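Local coordinates for protein PmoF1 (Methylocystis sp. ATCC 49242, PDB 6P1E) that binds copper(II) through its PCuAC domain and probably serves as a copper chaperone in a methane-oxidizing bacterium, at residues Lys93-Leu105 against Ala110-Pro122. Residues are numbered along the deposited sequence; the frame is centred on the assembly and turned at random.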
loop_
_atom_site.group_PDB
_atom_site.type_symbol
_atom_site.label_atom_id
_atom_site.label_comp_id
_atom_site.label_asym_id
_atom_site.label_seq_id
_atom_site.Cartn_x
_atom_site.Cartn_y
_atom_site.Cartn_z
ATOM N N LYS B 93 9.475 19.910 9.660
ATOM C CA LYS B 93 9.131 19.551 11.034
ATOM C C LYS B 93 8.986 18.052 11.233
ATOM O O LYS B 93 8.867 17.291 10.274
ATOM C CB LYS B 93 7.821 20.211 11.453
ATOM C CG LYS B 93 7.929 21.579 12.057
ATOM C CD LYS B 93 6.536 22.131 12.198
ATOM C CE LYS B 93 6.514 23.453 12.895
ATOM N NZ LYS B 93 5.133 23.685 13.345
ATOM N N HIS B 94 9.004 17.640 12.497
ATOM C CA HIS B 94 8.839 16.237 12.854
ATOM C C HIS B 94 7.435 15.745 12.518
ATOM O O HIS B 94 6.444 16.373 12.896
ATOM C CB HIS B 94 9.120 16.034 14.342
ATOM C CG HIS B 94 9.113 14.599 14.762
ATOM N ND1 HIS B 94 7.992 13.976 15.264
ATOM C CD2 HIS B 94 10.090 13.662 14.745
ATOM C CE1 HIS B 94 8.279 12.717 15.544
ATOM N NE2 HIS B 94 9.545 12.502 15.238
ATOM N N LEU B 95 7.349 14.622 11.809
ATOM C CA LEU B 95 6.057 14.054 11.440
ATOM C C LEU B 95 5.403 13.227 12.546
ATOM O O LEU B 95 6.039 12.365 13.154
ATOM C CB LEU B 95 6.217 13.183 10.191
ATOM C CG LEU B 95 6.286 13.896 8.838
ATOM C CD1 LEU B 95 6.480 12.915 7.712
ATOM C CD2 LEU B 95 5.019 14.656 8.599
ATOM N N GLU B 96 4.127 13.511 12.795
ATOM C CA GLU B 96 3.270 12.695 13.657
ATOM C C GLU B 96 2.146 12.024 12.859
ATOM O O GLU B 96 1.539 12.644 11.988
ATOM C CB GLU B 96 2.707 13.515 14.816
ATOM C CG GLU B 96 3.728 13.720 15.931
ATOM C CD GLU B 96 3.183 14.503 17.108
ATOM O OE1 GLU B 96 2.654 15.614 16.900
ATOM O OE2 GLU B 96 3.286 14.002 18.247
ATOM N N VAL B 97 1.894 10.753 13.158
ATOM C CA VAL B 97 1.013 9.895 12.365
ATOM C C VAL B 97 -0.385 10.468 12.156
ATOM O O VAL B 97 -0.925 10.402 11.052
ATOM C CB VAL B 97 0.879 8.512 13.038
ATOM C CG1 VAL B 97 -0.314 7.721 12.490
ATOM C CG2 VAL B 97 2.145 7.739 12.853
ATOM N N GLY B 98 -0.973 11.014 13.215
ATOM C CA GLY B 98 -2.333 11.515 13.154
ATOM C C GLY B 98 -2.459 12.642 12.150
ATOM O O GLY B 98 -3.556 12.962 11.690
ATOM N N TRP B 99 -1.325 13.241 11.803
ATOM C CA TRP B 99 -1.311 14.340 10.859
ATOM C C TRP B 99 -1.442 13.717 9.483
ATOM O O TRP B 99 -1.128 12.542 9.302
ATOM C CB TRP B 99 -0.006 15.137 10.927
ATOM C CG TRP B 99 0.345 15.703 12.264
ATOM C CD1 TRP B 99 -0.371 15.600 13.420
ATOM C CD2 TRP B 99 1.523 16.450 12.586
ATOM N NE1 TRP B 99 0.288 16.243 14.442
ATOM C CE2 TRP B 99 1.452 16.775 13.953
ATOM C CE3 TRP B 99 2.630 16.880 11.846
ATOM C CZ2 TRP B 99 2.448 17.509 14.599
ATOM C CZ3 TRP B 99 3.615 17.611 12.487
ATOM C CH2 TRP B 99 3.517 17.916 13.850
ATOM N N GLY B 100 -1.924 14.487 8.520
ATOM C CA GLY B 100 -1.944 14.038 7.144
ATOM C C GLY B 100 -0.905 14.900 6.466
ATOM O O GLY B 100 -0.352 15.798 7.101
ATOM N N LEU B 101 -0.621 14.637 5.197
ATOM C CA LEU B 101 0.326 15.467 4.471
ATOM C C LEU B 101 -0.298 15.856 3.147
ATOM O O LEU B 101 -0.573 15.004 2.304
ATOM C CB LEU B 101 1.656 14.745 4.246
ATOM C CG LEU B 101 2.706 15.600 3.528
ATOM C CD1 LEU B 101 3.202 16.708 4.448
ATOM C CD2 LEU B 101 3.870 14.761 3.025
ATOM N N GLU B 102 -0.513 17.153 2.970
ATOM C CA GLU B 102 -1.057 17.659 1.725
ATOM C C GLU B 102 0.033 17.679 0.671
ATOM O O GLU B 102 1.144 18.151 0.918
ATOM C CB GLU B 102 -1.644 19.058 1.907
ATOM C CG GLU B 102 -2.256 19.631 0.641
ATOM C CD GLU B 102 -3.019 20.915 0.893
ATOM O OE1 GLU B 102 -2.370 21.970 1.060
ATOM O OE2 GLU B 102 -4.268 20.872 0.923
ATOM N N MET B 103 -0.296 17.158 -0.505
ATOM C CA MET B 103 0.637 17.106 -1.617
ATOM C C MET B 103 -0.127 17.388 -2.896
ATOM O O MET B 103 -1.338 17.171 -2.960
ATOM C CB MET B 103 1.315 15.734 -1.713
ATOM C CG MET B 103 1.925 15.218 -0.420
ATOM S SD MET B 103 2.403 13.481 -0.539
ATOM C CE MET B 103 3.573 13.526 -1.892
ATOM N N THR B 104 0.586 17.850 -3.915
ATOM C CA THR B 104 0.007 17.999 -5.238
ATOM C C THR B 104 0.769 17.099 -6.191
ATOM O O THR B 104 1.982 17.228 -6.348
ATOM C CB THR B 104 0.065 19.458 -5.736
ATOM O OG1 THR B 104 -0.590 20.319 -4.796
ATOM C CG2 THR B 104 -0.611 19.588 -7.095
ATOM N N LEU B 105 0.048 16.177 -6.818
ATOM C CA LEU B 105 0.628 15.325 -7.841
ATOM C C LEU B 105 0.383 15.973 -9.191
ATOM O O LEU B 105 -0.719 16.449 -9.463
ATOM C CB LEU B 105 0.030 13.917 -7.800
ATOM C CG LEU B 105 0.041 13.207 -6.445
ATOM C CD1 LEU B 105 -0.597 11.829 -6.567
ATOM C CD2 LEU B 105 1.449 13.105 -5.882
ATOM N N ALA B 110 -3.145 14.570 -17.396
ATOM C CA ALA B 110 -4.330 14.727 -16.555
ATOM C C ALA B 110 -4.300 15.998 -15.704
ATOM O O ALA B 110 -5.332 16.436 -15.198
ATOM C CB ALA B 110 -4.488 13.509 -15.654
ATOM N N GLY B 111 -3.121 16.593 -15.563
ATOM C CA GLY B 111 -2.963 17.812 -14.791
ATOM C C GLY B 111 -2.716 17.544 -13.319
ATOM O O GLY B 111 -2.220 16.478 -12.950
ATOM N N GLU B 112 -3.062 18.517 -12.482
ATOM C CA GLU B 112 -2.735 18.472 -11.059
ATOM C C GLU B 112 -3.899 17.966 -10.206
ATOM O O GLU B 112 -5.066 18.209 -10.520
ATOM C CB GLU B 112 -2.302 19.862 -10.583
ATOM C CG GLU B 112 -1.131 20.432 -11.374
ATOM C CD GLU B 112 -0.562 21.699 -10.768
ATOM O OE1 GLU B 112 -1.218 22.282 -9.883
ATOM O OE2 GLU B 112 0.542 22.117 -11.179
ATOM N N VAL B 113 -3.571 17.248 -9.136
ATOM C CA VAL B 113 -4.563 16.836 -8.152
ATOM C C VAL B 113 -3.969 16.988 -6.753
ATOM O O VAL B 113 -2.840 16.568 -6.499
ATOM C CB VAL B 113 -5.053 15.383 -8.389
ATOM C CG1 VAL B 113 -3.900 14.385 -8.334
ATOM C CG2 VAL B 113 -6.142 15.014 -7.381
ATOM N N VAL B 114 -4.716 17.629 -5.861
ATOM C CA VAL B 114 -4.290 17.774 -4.475
ATOM C C VAL B 114 -4.784 16.580 -3.674
ATOM O O VAL B 114 -5.959 16.211 -3.750
ATOM C CB VAL B 114 -4.810 19.078 -3.847
ATOM C CG1 VAL B 114 -4.407 19.173 -2.378
ATOM C CG2 VAL B 114 -4.289 20.281 -4.617
ATOM N N ILE B 115 -3.882 15.990 -2.899
ATOM C CA ILE B 115 -4.201 14.814 -2.108
ATOM C C ILE B 115 -3.797 15.028 -0.660
ATOM O O ILE B 115 -3.020 15.929 -0.349
ATOM C CB ILE B 115 -3.491 13.553 -2.648
ATOM C CG1 ILE B 115 -1.968 13.684 -2.511
ATOM C CG2 ILE B 115 -3.878 13.317 -4.102
ATOM C CD1 ILE B 115 -1.214 12.407 -2.808
ATOM N N ASP B 116 -4.336 14.189 0.213
ATOM C CA ASP B 116 -3.922 14.147 1.605
ATOM C C ASP B 116 -3.365 12.757 1.866
ATOM O O ASP B 116 -4.106 11.776 1.892
ATOM C CB ASP B 116 -5.095 14.465 2.534
ATOM C CG ASP B 116 -4.689 14.516 3.994
ATOM O OD1 ASP B 116 -3.520 14.852 4.276
ATOM O OD2 ASP B 116 -5.541 14.229 4.861
ATOM N N ALA B 117 -2.049 12.675 2.029
ATOM C CA ALA B 117 -1.388 11.394 2.216
ATOM C C ALA B 117 -1.400 11.009 3.685
ATOM O O ALA B 117 -1.130 11.830 4.559
ATOM C CB ALA B 117 0.035 11.444 1.690
ATOM N N ALA B 118 -1.731 9.756 3.952
ATOM C CA ALA B 118 -1.751 9.268 5.317
ATOM C C ALA B 118 -0.324 8.899 5.750
ATOM O O ALA B 118 0.491 8.487 4.925
ATOM C CB ALA B 118 -2.694 8.111 5.421
ATOM N N ILE B 119 -0.016 9.064 7.035
ATOM C CA ILE B 119 1.362 8.924 7.508
ATOM C C ILE B 119 1.624 7.676 8.356
ATOM O O ILE B 119 0.969 7.451 9.371
ATOM C CB ILE B 119 1.772 10.172 8.321
ATOM C CG1 ILE B 119 1.682 11.415 7.432
ATOM C CG2 ILE B 119 3.187 10.021 8.885
ATOM C CD1 ILE B 119 1.885 12.715 8.164
ATOM N N ASP B 120 2.578 6.867 7.896
ATOM C CA ASP B 120 3.116 5.728 8.646
ATOM C C ASP B 120 4.420 6.134 9.348
ATOM O O ASP B 120 5.410 6.390 8.666
ATOM C CB ASP B 120 3.390 4.550 7.703
ATOM C CG ASP B 120 3.561 3.232 8.437
ATOM O OD1 ASP B 120 2.969 3.063 9.524
ATOM O OD2 ASP B 120 4.283 2.355 7.914
ATOM N N ALA B 121 4.441 6.195 10.680
ATOM C CA ALA B 121 5.661 6.579 11.411
ATOM C C ALA B 121 6.395 5.527 12.284
ATOM O O ALA B 121 7.603 5.670 12.458
ATOM C CB ALA B 121 5.345 7.766 12.289
ATOM N N PRO B 122 5.701 4.504 12.846
ATOM C CA PRO B 122 6.304 3.600 13.847
ATOM C C PRO B 122 7.829 3.427 13.844
ATOM O O PRO B 122 8.438 3.592 14.903
ATOM C CB PRO B 122 5.646 2.250 13.519
ATOM C CG PRO B 122 4.455 2.572 12.651
ATOM C CD PRO B 122 4.330 4.053 12.560
#
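I119 fills the bend of 95-100, a run holding the type I turn E96-W99, and buries the most surface here. With CG1 anti to its carbonyl carbon (chi1 -60°) and the chain extended, CD1 reaches 3.2 Å from W99 O and 3.7 Å from L95 CD2, the L95 side chain crossing at about a right angle. V97 CG1 sits 3.4 Å from I119 O. Beyond the turn the strands pair antiparallel through backbone hydrogen bonds, L101 with A117, M103 with I115 and L105 with V113, two bonds each, that from I115 N to M103 O being 2.8 Å and nearly straight. On the buried face L105 sets CD1 3.9 Å from I115 CD1, again crosswise, while I115 CG1 packs beside M103 CB at 4.0 Å. With an alanine at I115, CG1 and CD1 go, and a gap would probably open beside the L105 isobutyl group and cost M103 CB its contact with CG1. The result is a beta hairpin inside the PCuAC sheet: strand 41-47 pairs with 100-107, strand 10-18 runs parallel to 111-120, and L17 of strand 10-18 touches L95, L101 and A117.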